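Local coordinates for protein aldehyde dehydrogenase (Listeria monocytogenes, PDB 3K9D) that probably oxidises aldehydes with NAD or NADP as the electron acceptor, at residues A193-T198 with K205-S210; E19-A24 with G136-F141; P300-V303 with H309-N312; T330-G333 with Y338-E341. All blocks are in the same frame, centred on the assembly; numbering follows the deposited sequence.

Contact 1 of 4, residues A193-T198 with K205-S210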
loop_
_atom_site.group_PDB
_atom_site.type_symbol
_atom_site.label_atom_id
_atom_site.label_comp_id
_atom_site.label_asym_id
_atom_site.label_seq_id
_atom_site.Cartn_x
_atom_site.Cartn_y
_atom_site.Cartn_z
ATOM N N ALA A 193 -6.640 8.376 -7.627
ATOM C CA ALA A 193 -5.391 7.612 -7.523
ATOM C C ALA A 193 -5.253 6.800 -6.240
ATOM O O ALA A 193 -4.565 5.758 -6.205
ATOM C CB ALA A 193 -4.216 8.536 -7.662
ATOM N N VAL A 194 -5.895 7.291 -5.185
ATOM C CA VAL A 194 -5.776 6.693 -3.864
ATOM C C VAL A 194 -6.975 7.095 -3.006
ATOM O O VAL A 194 -7.589 8.139 -3.230
ATOM C CB VAL A 194 -4.412 7.051 -3.178
ATOM C CG1 VAL A 194 -4.429 8.475 -2.618
ATOM C CG2 VAL A 194 -4.022 6.018 -2.092
ATOM N N ILE A 195 -7.322 6.238 -2.049
ATOM C CA ILE A 195 -8.351 6.566 -1.069
ATOM C C ILE A 195 -7.733 6.605 0.319
ATOM O O ILE A 195 -7.125 5.621 0.752
ATOM C CB ILE A 195 -9.534 5.545 -1.081
ATOM C CG1 ILE A 195 -10.104 5.404 -2.488
ATOM C CG2 ILE A 195 -10.640 5.969 -0.082
ATOM C CD1 ILE A 195 -10.772 4.096 -2.744
ATOM N N LEU A 196 -7.884 7.746 1.004
ATOM C CA LEU A 196 -7.690 7.808 2.458
ATOM C C LEU A 196 -9.021 7.533 3.143
ATOM O O LEU A 196 -9.922 8.378 3.176
ATOM C CB LEU A 196 -7.113 9.142 2.908
ATOM C CG LEU A 196 -5.717 9.483 2.381
ATOM C CD1 LEU A 196 -5.298 10.906 2.754
ATOM C CD2 LEU A 196 -4.735 8.473 2.900
ATOM N N ALA A 197 -9.128 6.327 3.673
ATOM C CA ALA A 197 -10.398 5.778 4.111
ATOM C C ALA A 197 -10.510 5.885 5.626
ATOM O O ALA A 197 -10.212 4.936 6.344
ATOM C CB ALA A 197 -10.515 4.322 3.656
ATOM N N THR A 198 -10.923 7.057 6.100
ATOM C CA THR A 198 -11.146 7.282 7.531
ATOM C C THR A 198 -12.647 7.191 7.846
ATOM O O THR A 198 -13.449 8.022 7.400
ATOM C CB THR A 198 -10.560 8.634 7.994
ATOM O OG1 THR A 198 -9.207 8.750 7.532
ATOM C CG2 THR A 198 -10.577 8.748 9.517
ATOM N N LYS A 205 -13.908 -1.384 4.181
ATOM C CA LYS A 205 -14.072 -2.580 3.356
ATOM C C LYS A 205 -14.598 -2.209 1.973
ATOM O O LYS A 205 -14.263 -2.883 0.992
ATOM C CB LYS A 205 -14.955 -3.637 4.031
ATOM C CG LYS A 205 -14.784 -5.045 3.430
ATOM C CD LYS A 205 -15.513 -6.128 4.222
ATOM C CE LYS A 205 -14.698 -6.607 5.428
ATOM N NZ LYS A 205 -15.059 -8.003 5.831
ATOM N N ALA A 206 -15.371 -1.113 1.891
ATOM C CA ALA A 206 -15.842 -0.568 0.612
ATOM C C ALA A 206 -14.698 -0.014 -0.226
ATOM O O ALA A 206 -14.702 -0.157 -1.449
ATOM C CB ALA A 206 -16.913 0.518 0.819
ATOM N N ALA A 207 -13.737 0.618 0.447
ATOM C CA ALA A 207 -12.578 1.237 -0.195
ATOM C C ALA A 207 -11.653 0.183 -0.810
ATOM O O ALA A 207 -11.108 0.376 -1.901
ATOM C CB ALA A 207 -11.816 2.092 0.805
ATOM N N TYR A 208 -11.489 -0.939 -0.115
ATOM C CA TYR A 208 -10.659 -2.021 -0.640
ATOM C C TYR A 208 -11.373 -2.899 -1.667
ATOM O O TYR A 208 -10.764 -3.803 -2.259
ATOM C CB TYR A 208 -10.054 -2.855 0.494
ATOM C CG TYR A 208 -8.872 -2.175 1.135
ATOM C CD1 TYR A 208 -7.619 -2.169 0.514
ATOM C CD2 TYR A 208 -9.013 -1.517 2.359
ATOM C CE1 TYR A 208 -6.523 -1.531 1.111
ATOM C CE2 TYR A 208 -7.939 -0.873 2.961
ATOM C CZ TYR A 208 -6.701 -0.884 2.341
ATOM O OH TYR A 208 -5.653 -0.236 2.955
ATOM N N SER A 209 -12.655 -2.608 -1.893
ATOM C CA SER A 209 -13.449 -3.279 -2.914
ATOM C C SER A 209 -13.742 -2.384 -4.129
ATOM O O SER A 209 -14.459 -2.791 -5.042
ATOM C CB SER A 209 -14.751 -3.783 -2.298
ATOM O OG SER A 209 -14.469 -4.566 -1.146
ATOM N N SER A 210 -13.157 -1.189 -4.137
ATOM C CA SER A 210 -13.451 -0.138 -5.122
ATOM C C SER A 210 -12.736 -0.275 -6.478
ATOM O O SER A 210 -13.163 0.328 -7.482
ATOM C CB SER A 210 -13.101 1.224 -4.526
ATOM O OG SER A 210 -11.702 1.340 -4.307
#
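Two torsions split the work of Ile195 between a helix and the turn that follows it: CG1 stands anti to the carbonyl carbon (chi1 -54°), and an extended chi2 of 154° carries CD1 onward, while CG2, anti to the backbone N, faces the methyl of Ala207. Ile195 CD1 lies 3.3 Å from Ser210 OG and 3.8 Å from Ala207 O, whereas Ile195 CG2 comes within 4.1 Å of Ala207 CB. The same alanine methyl is met from the next inward-facing position of the strand, with Ala197 CB 3.8 Å from Ala207 CB. Leu196, between the two, faces away, the alternation expected of a strand. Methyl groups suit this spot because the backbones come close, the CA atoms of Ala197 and Ala207 being 6.6 Å apart. Serine suits the end of the type I turn from Ala207 to Ser210: Ser210 OG, set between its own N and carbonyl carbon, donates to Ala207 O at 2.7 Å and also bonds Thr212 N. This buried oxygen is thus satisfied although a methyl lies against it. Strand 192-197, helix 201-207 and strand 214-216 form a beta-alpha-beta crossover, consistent with the dinucleotide-binding domain of aldehyde dehydrogenases. Ile195 also touches Leu115 of strand 102-116, Met187 of helix 180-188 packs on both Ile195 and Ser210, and Tyr208 packs on Pro213 of the second subunit.

Contact 2 of 4, residues E19-A24 with G136-F141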
loop_
_atom_site.group_PDB
_atom_site.type_symbol
_atom_site.label_atom_id
_atom_site.label_comp_id
_atom_site.label_asym_id
_atom_site.label_seq_id
_atom_site.Cartn_x
_atom_site.Cartn_y
_atom_site.Cartn_z
ATOM N N GLU A 19 -12.367 15.731 -12.163
ATOM C CA GLU A 19 -11.868 16.354 -13.402
ATOM C C GLU A 19 -11.056 17.643 -13.166
ATOM O O GLU A 19 -10.001 17.837 -13.782
ATOM C CB GLU A 19 -13.050 16.651 -14.331
ATOM C CG GLU A 19 -12.697 17.016 -15.763
ATOM C CD GLU A 19 -13.891 17.569 -16.531
ATOM O OE1 GLU A 19 -14.530 18.525 -16.040
ATOM O OE2 GLU A 19 -14.188 17.055 -17.631
ATOM N N SER A 20 -11.567 18.512 -12.291
ATOM C CA SER A 20 -10.882 19.751 -11.910
ATOM C C SER A 20 -9.632 19.441 -11.100
ATOM O O SER A 20 -8.587 20.045 -11.312
ATOM C CB SER A 20 -11.806 20.655 -11.083
ATOM O OG SER A 20 -12.823 21.221 -11.880
ATOM N N ALA A 21 -9.753 18.495 -10.170
ATOM C CA ALA A 21 -8.625 18.078 -9.350
ATOM C C ALA A 21 -7.519 17.436 -10.184
ATOM O O ALA A 21 -6.343 17.603 -9.874
ATOM C CB ALA A 21 -9.083 17.142 -8.249
ATOM N N ASN A 22 -7.914 16.720 -11.241
ATOM C CA ASN A 22 -6.994 16.082 -12.181
ATOM C C ASN A 22 -6.114 17.129 -12.862
ATOM O O ASN A 22 -4.879 17.061 -12.785
ATOM C CB ASN A 22 -7.797 15.279 -13.214
ATOM C CG ASN A 22 -6.958 14.287 -13.973
ATOM O OD1 ASN A 22 -6.032 13.683 -13.431
ATOM N ND2 ASN A 22 -7.288 14.099 -15.241
ATOM N N LYS A 23 -6.766 18.120 -13.472
ATOM C CA LYS A 23 -6.086 19.248 -14.124
ATOM C C LYS A 23 -5.193 20.034 -13.165
ATOM O O LYS A 23 -4.047 20.349 -13.488
ATOM C CB LYS A 23 -7.108 20.206 -14.751
ATOM C CG LYS A 23 -7.833 19.671 -15.982
ATOM C CD LYS A 23 -8.832 20.697 -16.481
ATOM C CE LYS A 23 -10.099 20.050 -17.012
ATOM N NZ LYS A 23 -11.231 21.026 -17.014
ATOM N N ALA A 24 -5.721 20.318 -11.976
ATOM C CA ALA A 24 -5.024 21.130 -10.989
ATOM C C ALA A 24 -3.745 20.467 -10.493
ATOM O O ALA A 24 -2.763 21.151 -10.223
ATOM C CB ALA A 24 -5.953 21.454 -9.811
ATOM N N GLY A 136 2.352 16.864 -3.552
ATOM C CA GLY A 136 2.068 17.307 -4.928
ATOM C C GLY A 136 0.771 16.778 -5.523
ATOM O O GLY A 136 0.617 16.726 -6.753
ATOM N N ASN A 137 -0.163 16.404 -4.648
ATOM C CA ASN A 137 -1.445 15.803 -5.036
ATOM C C ASN A 137 -2.585 16.795 -4.909
ATOM O O ASN A 137 -2.503 17.721 -4.116
ATOM C CB ASN A 137 -1.791 14.656 -4.077
ATOM C CG ASN A 137 -0.739 13.575 -4.029
ATOM O OD1 ASN A 137 -0.574 12.799 -4.977
ATOM N ND2 ASN A 137 -0.046 13.489 -2.904
ATOM N N SER A 138 -3.673 16.558 -5.631
ATOM C CA SER A 138 -4.926 17.247 -5.354
ATOM C C SER A 138 -5.723 16.371 -4.404
ATOM O O SER A 138 -5.349 15.216 -4.177
ATOM C CB SER A 138 -5.721 17.479 -6.639
ATOM O OG SER A 138 -5.144 18.525 -7.413
ATOM N N ILE A 139 -6.810 16.901 -3.847
ATOM C CA ILE A 139 -7.657 16.103 -2.934
ATOM C C ILE A 139 -9.150 16.486 -3.055
ATOM O O ILE A 139 -9.484 17.666 -3.125
ATOM C CB ILE A 139 -7.104 16.123 -1.451
ATOM C CG1 ILE A 139 -7.848 15.114 -0.551
ATOM C CG2 ILE A 139 -7.053 17.583 -0.855
ATOM C CD1 ILE A 139 -7.104 14.730 0.707
ATOM N N VAL A 140 -10.028 15.485 -3.142
ATOM C CA VAL A 140 -11.482 15.713 -3.179
ATOM C C VAL A 140 -12.114 14.987 -1.996
ATOM O O VAL A 140 -11.960 13.775 -1.858
ATOM C CB VAL A 140 -12.151 15.209 -4.503
ATOM C CG1 VAL A 140 -13.608 15.646 -4.557
ATOM C CG2 VAL A 140 -11.433 15.744 -5.745
ATOM N N PHE A 141 -12.814 15.736 -1.147
ATOM C CA PHE A 141 -13.379 15.195 0.082
ATOM C C PHE A 141 -14.791 14.665 -0.030
ATOM O O PHE A 141 -15.645 15.240 -0.706
ATOM C CB PHE A 141 -13.305 16.214 1.237
ATOM C CG PHE A 141 -11.895 16.533 1.670
ATOM C CD1 PHE A 141 -11.149 15.606 2.389
ATOM C CD2 PHE A 141 -11.309 17.737 1.336
ATOM C CE1 PHE A 141 -9.837 15.881 2.790
ATOM C CE2 PHE A 141 -10.002 18.023 1.720
ATOM C CZ PHE A 141 -9.267 17.086 2.453
#
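Ala21 and Ser138 bury the most surface here, and with Val140 they form a helix-on-sheet contact: the N-terminal helix 6-28 lies over strand 138-143 of the mixed sheet. Locally the helix and strand axes run nearly antiparallel, at 164°, and approach to 7.9 Å. So close an approach calls for small residues. Ala21 supplies only a methyl, and Ala21 CB sits 3.7 Å from Ser138 CB and equally 3.7 Å from Val140 CG2. Ser138 and Val140 are alternate residues of the strand and both turn toward the helix, while Ile139 between them points to the other side of the sheet, where it meets helix 121-134. A beta-branched valine suits the extended chain, and its CG2, anti to the carbonyl carbon, is the branch that meets the alanine. Ala24, one helical turn on, adds a lighter contact, Ala24 CB being 3.9 Å from Ser138 OG. Just before the strand, Gly136 closes the preceding helix in a Schellman motif with positive phi, and its carbonyl oxygen accepts a bond from Gln25 of the covering helix. The serine does more than fill space. With its hydroxyl oxygen beside its own backbone N (chi1 -74°), it gives a buried hydrogen bond to the helix: Ser138 OG donates to Ala21 O over 2.9 Å, in the carbonyl plane and on a lone pair, with a C=O...O angle of 131°.

Contact 3 of 4, residues P300-V303 with H309-N312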
loop_
_atom_site.group_PDB
_atom_site.type_symbol
_atom_site.label_atom_id
_atom_site.label_comp_id
_atom_site.label_asym_id
_atom_site.label_seq_id
_atom_site.Cartn_x
_atom_site.Cartn_y
_atom_site.Cartn_z
ATOM N N PRO A 300 -24.992 4.554 18.272
ATOM C CA PRO A 300 -24.370 5.844 17.945
ATOM C C PRO A 300 -24.772 6.994 18.885
ATOM O O PRO A 300 -24.083 8.003 18.924
ATOM C CB PRO A 300 -24.870 6.124 16.527
ATOM C CG PRO A 300 -26.148 5.385 16.424
ATOM C CD PRO A 300 -25.922 4.126 17.209
ATOM N N ALA A 301 -25.858 6.814 19.646
ATOM C CA ALA A 301 -26.391 7.836 20.559
ATOM C C ALA A 301 -25.418 8.258 21.672
ATOM O O ALA A 301 -25.569 9.320 22.265
ATOM C CB ALA A 301 -27.705 7.360 21.158
ATOM N N ILE A 302 -24.419 7.422 21.933
ATOM C CA ILE A 302 -23.437 7.659 22.989
ATOM C C ILE A 302 -22.203 8.429 22.506
ATOM O O ILE A 302 -21.458 8.975 23.326
ATOM C CB ILE A 302 -22.983 6.322 23.660
ATOM C CG1 ILE A 302 -22.195 5.440 22.670
ATOM C CG2 ILE A 302 -24.181 5.586 24.266
ATOM C CD1 ILE A 302 -21.350 4.336 23.308
ATOM N N VAL A 303 -22.009 8.481 21.183
ATOM C CA VAL A 303 -20.753 8.936 20.573
ATOM C C VAL A 303 -20.480 10.416 20.815
ATOM O O VAL A 303 -21.297 11.269 20.463
ATOM C CB VAL A 303 -20.697 8.602 19.051
ATOM C CG1 VAL A 303 -19.481 9.247 18.385
ATOM C CG2 VAL A 303 -20.679 7.078 18.836
ATOM N N HIS A 309 -25.106 13.052 29.914
ATOM C CA HIS A 309 -25.979 12.816 28.754
ATOM C C HIS A 309 -26.279 11.323 28.562
ATOM O O HIS A 309 -27.443 10.927 28.399
ATOM C CB HIS A 309 -25.335 13.398 27.494
ATOM C CG HIS A 309 -26.176 13.283 26.260
ATOM N ND1 HIS A 309 -26.988 14.302 25.816
ATOM C CD2 HIS A 309 -26.309 12.280 25.361
ATOM C CE1 HIS A 309 -27.596 13.928 24.705
ATOM N NE2 HIS A 309 -27.203 12.703 24.411
ATOM N N ILE A 310 -25.214 10.522 28.598
ATOM C CA ILE A 310 -25.263 9.059 28.473
ATOM C C ILE A 310 -26.020 8.429 29.645
ATOM O O ILE A 310 -26.845 7.530 29.453
ATOM C CB ILE A 310 -23.832 8.457 28.388
ATOM C CG1 ILE A 310 -23.132 8.900 27.101
ATOM C CG2 ILE A 310 -23.858 6.926 28.483
ATOM C CD1 ILE A 310 -21.618 8.803 27.160
ATOM N N ALA A 311 -25.749 8.934 30.842
ATOM C CA ALA A 311 -26.397 8.464 32.049
ATOM C C ALA A 311 -27.900 8.665 31.946
ATOM O O ALA A 311 -28.652 7.762 32.273
ATOM C CB ALA A 311 -25.834 9.166 33.280
ATOM N N ASN A 312 -28.319 9.836 31.461
ATOM C CA ASN A 312 -29.726 10.137 31.239
ATOM C C ASN A 312 -30.355 9.213 30.201
ATOM O O ASN A 312 -31.457 8.709 30.412
ATOM C CB ASN A 312 -29.909 11.597 30.793
ATOM C CG ASN A 312 -29.754 12.590 31.940
ATOM O OD1 ASN A 312 -29.763 12.215 33.123
ATOM N ND2 ASN A 312 -29.620 13.873 31.592
#
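A short 3-10 turn, residues 300-302, packs against the side of helix 307-313 in the domain built round the parallel sheet, and Ile302 and Ile310 bury the most surface. The nearest approach is between a backbone oxygen and a methyl: Ile302 O lies 3.8 Å from Ile310 CD1 and 4.1 Å from Ile310 CG1. Beside it the aliphatic parts meet, Ile302 CB being 4.3 Å from Ile310 CG1. Ile310 presents this branch because CG1 stands anti to the carbonyl carbon (chi1 -66°), next to its own backbone N, and an extended chi2 then carries CD1 toward the turn. The outer part of Ile302 turns from helix 307-313, so the partners meet base to branch rather than along their whole length. Alongside, Ala301 O sits at the edge of the His309 ring and near its plane, but 4.3 Å from His309 NE2, too far for a hydrogen bond; no polar bond links the two segments. The turn is held by its own backbone, Val303 N donating to Pro300 O at 3.1 Å. Proline, with its phi restrained by the ring, suits the start of such a tight turn, and branched isoleucines suit the buried interior. The two isoleucines share a neighbour in helix 281-291, where Ile302 touches Phe290 and Ile310 touches Leu287; Ile310 also reaches Ala344 and Pro345, just ahead of strand 346-352.

Contact 4 of 4, residues T330-G333 with Y338-E341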
loop_
_atom_site.group_PDB
_atom_site.type_symbol
_atom_site.label_atom_id
_atom_site.label_comp_id
_atom_site.label_asym_id
_atom_site.label_seq_id
_atom_site.Cartn_x
_atom_site.Cartn_y
_atom_site.Cartn_z
ATOM N N THR A 330 -15.364 -9.239 32.714
ATOM C CA THR A 330 -14.628 -10.518 32.781
ATOM C C THR A 330 -14.509 -11.226 31.410
ATOM O O THR A 330 -13.683 -12.133 31.229
ATOM C CB THR A 330 -15.301 -11.511 33.768
ATOM O OG1 THR A 330 -16.562 -11.943 33.237
ATOM C CG2 THR A 330 -15.535 -10.895 35.141
ATOM N N LYS A 331 -15.339 -10.808 30.461
ATOM C CA LYS A 331 -15.516 -11.509 29.188
ATOM C C LYS A 331 -15.091 -10.654 27.990
ATOM O O LYS A 331 -14.970 -9.432 28.088
ATOM C CB LYS A 331 -16.987 -11.916 29.016
ATOM C CG LYS A 331 -17.439 -13.055 29.911
ATOM C CD LYS A 331 -18.960 -13.218 29.902
ATOM C CE LYS A 331 -19.449 -14.039 28.712
ATOM N NZ LYS A 331 -20.923 -14.314 28.781
ATOM N N VAL A 332 -14.878 -11.326 26.860
ATOM C CA VAL A 332 -14.551 -10.706 25.577
ATOM C C VAL A 332 -15.504 -11.301 24.522
ATOM O O VAL A 332 -15.782 -12.491 24.549
ATOM C CB VAL A 332 -13.065 -10.985 25.187
ATOM C CG1 VAL A 332 -12.722 -10.353 23.873
ATOM C CG2 VAL A 332 -12.108 -10.470 26.251
ATOM N N GLY A 333 -16.017 -10.489 23.603
ATOM C CA GLY A 333 -16.890 -11.038 22.559
ATOM C C GLY A 333 -17.860 -10.048 21.953
ATOM O O GLY A 333 -18.117 -8.997 22.536
ATOM N N TYR A 338 -18.781 -3.902 26.488
ATOM C CA TYR A 338 -17.596 -3.275 27.125
ATOM C C TYR A 338 -16.244 -3.696 26.537
ATOM O O TYR A 338 -15.249 -2.960 26.650
ATOM C CB TYR A 338 -17.608 -3.478 28.647
ATOM C CG TYR A 338 -18.773 -2.786 29.295
ATOM C CD1 TYR A 338 -18.945 -1.406 29.159
ATOM C CD2 TYR A 338 -19.718 -3.504 30.024
ATOM C CE1 TYR A 338 -20.032 -0.759 29.740
ATOM C CE2 TYR A 338 -20.813 -2.864 30.595
ATOM C CZ TYR A 338 -20.954 -1.489 30.455
ATOM O OH TYR A 338 -22.030 -0.840 31.027
ATOM N N SER A 339 -16.219 -4.864 25.894
ATOM C CA SER A 339 -15.022 -5.371 25.228
ATOM C C SER A 339 -14.840 -4.788 23.826
ATOM O O SER A 339 -13.946 -5.210 23.090
ATOM C CB SER A 339 -15.056 -6.903 25.153
ATOM O OG SER A 339 -16.003 -7.356 24.186
ATOM N N ARG A 340 -15.674 -3.808 23.473
ATOM C CA ARG A 340 -15.713 -3.227 22.126
ATOM C C ARG A 340 -15.582 -1.697 22.136
ATOM O O ARG A 340 -15.567 -1.061 23.199
ATOM C CB ARG A 340 -17.001 -3.658 21.407
ATOM C CG ARG A 340 -17.197 -5.193 21.323
ATOM C CD ARG A 340 -18.479 -5.581 20.612
ATOM N NE ARG A 340 -18.653 -4.848 19.355
ATOM C CZ ARG A 340 -19.750 -4.902 18.600
ATOM N NH1 ARG A 340 -19.820 -4.206 17.470
ATOM N NH2 ARG A 340 -20.780 -5.651 18.969
ATOM N N GLU A 341 -15.477 -1.108 20.948
ATOM C CA GLU A 341 -15.169 0.305 20.820
ATOM C C GLU A 341 -16.365 1.164 21.237
ATOM O O GLU A 341 -17.449 1.070 20.662
ATOM C CB GLU A 341 -14.692 0.619 19.403
ATOM C CG GLU A 341 -14.442 2.093 19.118
ATOM C CD GLU A 341 -14.374 2.362 17.635
ATOM O OE1 GLU A 341 -15.405 2.188 16.946
ATOM O OE2 GLU A 341 -13.291 2.733 17.155
#
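One hydrogen bond crosses this contact: Gly333 N donates to Ser339 OG over 3.2 Å, nearly straight at 158°. The hydroxyl is placed by a chi1 of 73°, which sets OG between its own backbone N and carbonyl carbon, facing Gly333. Gly333 O comes as near to Ser339 OG, 3.1 Å, but the angle is poor and no bond is made there; the hydroxyl is instead bonded with Ile336 O, in the bend between the two segments. Van der Waals contacts make up the rest. Ser339 CB lies 3.9 Å from Val332 CA and equally 3.9 Å from Lys331 O, with Val332 CG1 a little further away. Arg340 CD lies 3.9 Å from Gly333 O, the aliphatic part passing the carbonyl before the guanidinium group turns to outside partners: NE forms a salt bridge with Glu369, and NH2 bonds Gly296 O and Ala334 O. Both segments belong to the connection between strands 324-328 and 346-352, and Val332 packs against helix 355-368. Glycine fits position 333 because its extended backbone with positive phi (155°) would press any CB on the preceding carbonyl oxygen. Serine fits 339 because one small, buried hydroxyl can serve both a backbone N-H and a backbone carbonyl. The chemistry therefore implies a connection with little regular structure beyond a 3-10 turn, tied to itself through Ser339 OG, which bonds Gly333 N and Ile336 O.

The four contacts follow one another along the chain in the order 2, 1, 3, 4, and none touches another. Contacts 1 and 2, with centres about 17 Å apart, share the mixed sheet: strands 138-143 and 192-197 both pair with strand 102-116. Contacts 3 and 4, about 18 Å apart between centres, lie around the parallel sheet, and helix 281-291 borders both. Between the two pairs the centres are about 28 to 42 Å apart, the longest being from contact 2 to contact 4, on opposite sides of the chain's centre. This is consistent with the cofactor-binding and catalytic domains of aldehyde dehydrogenases, which face each other across the active site.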